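Single-stranded DNA-binding protein WHY1, chloroplastic (Solanum tuberosum, PDB 1L3A) binds single-stranded DNA as a homotetramer and activates transcription of the pathogenesis-related gene PR-10a after elicitation. Local coordinates at residues T102-G105 and S106-L110; I166-K170 and A171-V175; N181-M184 and P185-G189. All coordinates share one frame; numbering follows the deposited sequence.

Contact 1 (T102-G105 and S106-L110); sequences TEIG and SIISL
Thr102 O receives Ser106 N and Ile104 O receives Ile108 N as residues 102-105 run without a break into 106-110; these are the firmer i to i+4 bonds in this part of helix 101-108. They differ in quality: Ile108 N to Ile104 O is 3.2 Å and nearly straight, with 175° at the hydrogen, whereas the Ser106 bond is bent to 136°. The amide of Ile107 is shared weakly between Glu103 O and Ile104 O. Near the end of the helix Gly105 O is taken by a side chain: Ser109 OG donates to it at 2.9 Å, while Ser109 N reaches it weakly. A first torsion of 64° sets that hydroxyl between its own N and carbonyl carbon and turns it back toward the preceding turn. Ser106 OG meets a water at 2.9 Å, and the same water donates weakly to Thr102 O. Between the isoleucines the touch is light, CG2 of Ile104 lying 4.5 Å from CG2 of Ile108; both side chains also reach Phe180 of helix 170-188. Thr102 OG1 is hydrogen-bonded to Tyr42 OH of a neighbouring subunit, and Ser109 O accepts from Lys170 NZ of that neighbour. This is the C-terminal end of a short Whirly helix that follows the first four-stranded antiparallel sheet and packs against helix 170-188, Phe118 of strand 116-120 and the neighbouring subunit.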
# COMPACT_ATOMS: atom_id res chain seq x y z
N THR C 102 -7.80 -11.82 9.85
CA THR C 102 -9.05 -11.09 10.09
C THR C 102 -8.91 -10.17 11.29
O THR C 102 -9.43 -9.05 11.30
CB THR C 102 -10.23 -12.07 10.31
OG1 THR C 102 -10.46 -12.81 9.11
CG2 THR C 102 -11.49 -11.30 10.65
N GLU C 103 -8.21 -10.65 12.31
CA GLU C 103 -7.97 -9.87 13.51
C GLU C 103 -7.05 -8.70 13.16
O GLU C 103 -7.21 -7.59 13.67
CB GLU C 103 -7.35 -10.76 14.59
CG GLU C 103 -8.29 -11.87 15.02
CD GLU C 103 -7.65 -12.87 15.97
OE1 GLU C 103 -6.76 -13.63 15.54
OE2 GLU C 103 -8.05 -12.89 17.15
N ILE C 104 -6.08 -8.94 12.26
CA ILE C 104 -5.18 -7.88 11.84
C ILE C 104 -6.03 -6.84 11.11
O ILE C 104 -5.72 -5.65 11.10
CB ILE C 104 -4.08 -8.40 10.90
CG1 ILE C 104 -3.08 -9.23 11.69
CG2 ILE C 104 -3.40 -7.24 10.17
CD1 ILE C 104 -2.09 -9.95 10.83
N GLY C 105 -7.13 -7.31 10.52
CA GLY C 105 -8.03 -6.42 9.81
C GLY C 105 -8.69 -5.44 10.77
O GLY C 105 -8.91 -4.28 10.43
N SER C 106 -9.00 -5.91 11.97
CA SER C 106 -9.63 -5.05 12.97
C SER C 106 -8.69 -3.96 13.48
O SER C 106 -9.13 -2.87 13.84
CB SER C 106 -10.13 -5.87 14.15
OG SER C 106 -11.31 -6.55 13.80
N ILE C 107 -7.39 -4.26 13.51
CA ILE C 107 -6.40 -3.31 13.98
C ILE C 107 -6.19 -2.17 13.00
O ILE C 107 -6.27 -1.00 13.37
CB ILE C 107 -5.03 -4.01 14.23
CG1 ILE C 107 -5.19 -5.12 15.27
CG2 ILE C 107 -3.98 -2.99 14.67
CD1 ILE C 107 -5.59 -4.62 16.64
N ILE C 108 -5.91 -2.50 11.74
CA ILE C 108 -5.66 -1.48 10.73
C ILE C 108 -6.87 -0.60 10.39
O ILE C 108 -6.72 0.47 9.79
CB ILE C 108 -5.13 -2.10 9.41
CG1 ILE C 108 -6.15 -3.08 8.84
CG2 ILE C 108 -3.83 -2.84 9.66
CD1 ILE C 108 -5.74 -3.68 7.52
N SER C 109 -8.07 -1.05 10.74
CA SER C 109 -9.25 -0.24 10.45
C SER C 109 -9.80 0.45 11.70
O SER C 109 -10.92 0.95 11.69
CB SER C 109 -10.35 -1.08 9.78
OG SER C 109 -10.85 -2.10 10.61
N LEU C 110 -9.02 0.46 12.78
CA LEU C 110 -9.43 1.09 14.03
C LEU C 110 -9.32 2.61 13.97
O LEU C 110 -8.27 3.16 13.61
CB LEU C 110 -8.57 0.62 15.20
CG LEU C 110 -9.00 -0.48 16.19
CD1 LEU C 110 -8.04 -0.43 17.37
CD2 LEU C 110 -10.42 -0.29 16.68
O HOH W 1 -12.13 -9.26 13.19

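Contact 2 (I166-K170 and A171-V175); sequences IPVTK and AEFAV
Thr169 and Glu172 exchange two hydrogen bonds in opposite senses. Glu172 N donates to Thr169 OG1 at 3.1 Å with 164° at the hydrogen, and Thr169 N donates to Glu172 OE1 at 2.7 Å. The carboxylate oxygen is met on its anti side, with the donor 25° out of the carboxylate plane. The first torsion of Thr169 holds OG1 between the backbone N and the carbonyl carbon, while the Glu172 chain runs back extended beyond CG to bring OE1 to the threonine amide. This reciprocal pair is a capping box, with Thr169 as N-cap. From the next residue on the backbone takes over, Phe173 N bonding Thr169 O at 3.0 Å and Ala174 N bonding Lys170 O. Strand 166-169 and helix 171-175 stand at 82°, and Val168 fills the corner: its CG1 lies 3.6 Å from Glu172 CB and sits at the edge of the Phe173 ring, near its plane. Farther out, Lys46, the first residue of the region 46-51 required for single-stranded DNA binding, forms a salt bridge with Glu172 OE1 and a hydrogen bond to Pro167 O, so OE1 has a second, charged partner. The extended Lys170 side chain leads toward a neighbouring subunit. Since OE1 answers both a backbone amide and a lysine ammonium, Glu172 is probably held as the anion, which would also suit the positive end of the helix dipole.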
# COMPACT_ATOMS: atom_id res chain seq x y z
N ILE C 166 -0.27 -2.20 28.18
CA ILE C 166 0.78 -1.41 27.54
C ILE C 166 0.19 -0.34 26.63
O ILE C 166 -0.63 -0.62 25.77
CB ILE C 166 1.78 -2.32 26.75
CG1 ILE C 166 3.05 -1.52 26.43
CG2 ILE C 166 1.17 -2.81 25.43
CD1 ILE C 166 4.13 -2.33 25.76
N PRO C 167 0.60 0.93 26.84
CA PRO C 167 0.08 2.02 26.00
C PRO C 167 0.84 2.10 24.68
O PRO C 167 2.06 1.90 24.63
CB PRO C 167 0.31 3.25 26.87
CG PRO C 167 1.66 2.92 27.52
CD PRO C 167 1.48 1.45 27.90
N VAL C 168 0.13 2.39 23.60
CA VAL C 168 0.74 2.50 22.28
C VAL C 168 0.43 3.89 21.72
O VAL C 168 -0.73 4.21 21.49
CB VAL C 168 0.19 1.42 21.32
CG1 VAL C 168 0.83 1.55 19.96
CG2 VAL C 168 0.44 0.02 21.91
N THR C 169 1.46 4.71 21.53
CA THR C 169 1.23 6.06 21.02
C THR C 169 0.66 6.01 19.60
O THR C 169 0.72 4.99 18.93
CB THR C 169 2.53 6.87 20.98
OG1 THR C 169 3.40 6.32 19.99
CG2 THR C 169 3.23 6.82 22.35
N LYS C 170 0.10 7.13 19.17
CA LYS C 170 -0.46 7.21 17.84
C LYS C 170 0.64 6.85 16.83
O LYS C 170 0.38 6.16 15.85
CB LYS C 170 -0.97 8.63 17.58
CG LYS C 170 -1.52 8.85 16.18
CD LYS C 170 -1.78 10.32 15.91
CE LYS C 170 -2.52 10.51 14.59
NZ LYS C 170 -2.78 11.96 14.28
N ALA C 171 1.86 7.30 17.09
CA ALA C 171 2.99 7.05 16.19
C ALA C 171 3.31 5.56 16.06
O ALA C 171 3.51 5.06 14.96
CB ALA C 171 4.23 7.81 16.67
N GLU C 172 3.36 4.86 17.20
CA GLU C 172 3.66 3.44 17.22
C GLU C 172 2.55 2.65 16.55
O GLU C 172 2.81 1.62 15.94
CB GLU C 172 3.85 2.96 18.66
CG GLU C 172 4.98 3.69 19.35
CD GLU C 172 4.99 3.51 20.86
OE1 GLU C 172 3.90 3.48 21.48
OE2 GLU C 172 6.10 3.41 21.43
N PHE C 173 1.33 3.12 16.67
CA PHE C 173 0.21 2.43 16.05
C PHE C 173 0.30 2.50 14.52
O PHE C 173 -0.08 1.55 13.82
CB PHE C 173 -1.10 3.07 16.51
CG PHE C 173 -2.27 2.17 16.40
CD1 PHE C 173 -2.45 1.13 17.31
CD2 PHE C 173 -3.20 2.35 15.38
CE1 PHE C 173 -3.56 0.28 17.21
CE2 PHE C 173 -4.30 1.51 15.27
CZ PHE C 173 -4.49 0.47 16.18
N ALA C 174 0.79 3.62 14.00
CA ALA C 174 0.94 3.80 12.56
C ALA C 174 2.01 2.85 12.03
O ALA C 174 1.91 2.39 10.89
CB ALA C 174 1.32 5.25 12.25
N VAL C 175 3.03 2.56 12.83
CA VAL C 175 4.06 1.63 12.39
C VAL C 175 3.43 0.24 12.23
O VAL C 175 3.68 -0.45 11.24
CB VAL C 175 5.22 1.56 13.38
CG1 VAL C 175 6.21 0.50 12.92
CG2 VAL C 175 5.91 2.91 13.47

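Contact 3 (N181-M184 and P185-G189); sequences NFVM and PYLLG
The rings of Phe182 and Tyr186, one helical turn apart, meet obliquely: their planes are inclined at 33° and their centroids are 5.1 Å apart. Tyr186 presents CE1 to one face of Phe182, 3.7 Å above the plane and displaced toward the rim, and its nearest atom there is Phe182 CZ, at 3.8 Å. At the edge of the tyrosine ring, and in its plane, lies Phe182 O, 3.2 Å from Tyr186 CD1. A first torsion of 167° sends Phe182 CG anti to its backbone N, whereas Tyr186 CG lies beside its own N, and these two settings let the tyrosine reach back to the earlier ring. Tyr186 also meets the ring of His191.

Helix 170-188 is kinked here, where Pro185 has no N-H to give, its CD instead lying near Asn181 O and its CG near Phe182 O. Regular bonding resumes with Leu187 N, which meets Val183 O at 2.9 Å, nearly along the C=O axis, while Met184 O gathers weaker bonds from Leu187 N and Leu188 N. The helix then ends in a Schellman motif: Gly189, with positive phi, is the C-prime residue, Trp190 N returns to Pro185 O, and Gly189 N makes a weak bond to Tyr186 O.

On the apolar flank Val183 CB rests 4.2 Å from Leu187 CG, and Met184 CG lies 4.1 Å from Leu188 CD1. The methionine bends at its second and third torsions and packs on Val101 and Ile104 of helix 101-108. Pro185 packs on Phe182 of one neighbouring subunit, and Phe182 in turn meets Pro185 of another.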
# COMPACT_ATOMS: atom_id res chain seq x y z
N ASN C 181 -0.19 -3.84 6.92
CA ASN C 181 -0.69 -3.70 5.56
C ASN C 181 0.28 -4.37 4.60
O ASN C 181 -0.12 -4.95 3.59
CB ASN C 181 -0.84 -2.22 5.18
CG ASN C 181 -2.26 -1.73 5.34
OD1 ASN C 181 -3.20 -2.38 4.88
ND2 ASN C 181 -2.43 -0.57 5.98
N PHE C 182 1.56 -4.27 4.92
CA PHE C 182 2.60 -4.88 4.12
C PHE C 182 2.57 -6.41 4.15
O PHE C 182 2.66 -7.05 3.10
CB PHE C 182 3.97 -4.40 4.59
CG PHE C 182 5.11 -5.19 4.04
CD1 PHE C 182 5.59 -4.92 2.76
CD2 PHE C 182 5.66 -6.23 4.77
CE1 PHE C 182 6.61 -5.68 2.23
CE2 PHE C 182 6.69 -7.01 4.24
CZ PHE C 182 7.17 -6.75 2.98
N VAL C 183 2.45 -7.00 5.34
CA VAL C 183 2.46 -8.47 5.43
C VAL C 183 1.17 -9.19 5.10
O VAL C 183 1.20 -10.39 4.85
CB VAL C 183 2.87 -9.02 6.84
CG1 VAL C 183 4.33 -8.79 7.07
CG2 VAL C 183 2.00 -8.42 7.92
N MET C 184 0.04 -8.50 5.13
CA MET C 184 -1.22 -9.15 4.84
C MET C 184 -1.13 -10.03 3.59
O MET C 184 -1.38 -11.24 3.66
CB MET C 184 -2.34 -8.13 4.68
CG MET C 184 -3.72 -8.75 4.56
SD MET C 184 -4.23 -9.53 6.11
CE MET C 184 -4.69 -8.05 7.07
N PRO C 185 -0.78 -9.46 2.43
CA PRO C 185 -0.69 -10.30 1.23
C PRO C 185 0.20 -11.53 1.36
O PRO C 185 -0.15 -12.62 0.88
CB PRO C 185 -0.23 -9.33 0.13
CG PRO C 185 0.31 -8.13 0.87
CD PRO C 185 -0.60 -8.04 2.08
N TYR C 186 1.35 -11.37 2.01
CA TYR C 186 2.25 -12.50 2.20
C TYR C 186 1.64 -13.55 3.11
O TYR C 186 1.91 -14.74 2.94
CB TYR C 186 3.59 -12.03 2.78
CG TYR C 186 4.32 -11.09 1.86
CD1 TYR C 186 4.08 -9.72 1.92
CD2 TYR C 186 5.21 -11.56 0.89
CE1 TYR C 186 4.70 -8.83 1.01
CE2 TYR C 186 5.83 -10.70 -0.01
CZ TYR C 186 5.56 -9.33 0.05
OH TYR C 186 6.12 -8.47 -0.88
N LEU C 187 0.83 -13.12 4.08
CA LEU C 187 0.18 -14.06 4.99
C LEU C 187 -0.93 -14.81 4.25
O LEU C 187 -1.34 -15.88 4.65
CB LEU C 187 -0.44 -13.33 6.19
CG LEU C 187 0.42 -12.48 7.12
CD1 LEU C 187 -0.47 -12.03 8.30
CD2 LEU C 187 1.63 -13.24 7.62
N LEU C 188 -1.42 -14.23 3.16
CA LEU C 188 -2.47 -14.86 2.37
C LEU C 188 -1.84 -15.69 1.23
O LEU C 188 -2.52 -16.46 0.56
CB LEU C 188 -3.41 -13.78 1.81
CG LEU C 188 -4.26 -13.02 2.84
CD1 LEU C 188 -4.95 -11.82 2.18
CD2 LEU C 188 -5.30 -13.96 3.42
N GLY C 189 -0.54 -15.50 1.04
CA GLY C 189 0.18 -16.22 -0.01
C GLY C 189 0.03 -15.61 -1.39
O GLY C 189 0.44 -16.20 -2.38

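Contacts 2 and 3 share helix 170-188: contact 2 opens it at the end of a strand, with a polar capping box, and contact 3 closes it in largely buried apolar and aromatic packing. Their nearest atoms are about 7 Å apart. Contact 1, on helix 101-108, touches both. Ile107 O lies 3.6 Å from Phe173 CZ of contact 2, and Ile104 CD1 lies 3.7 Å from Leu187 CD1 of contact 3. Contacts 1 and 2 are only partly buried and lie on complementary sides of a subunit interface, where contact 1 of one copy meets contact 2 of another; contact 3 meets neighbouring subunits mainly through apolar side chains.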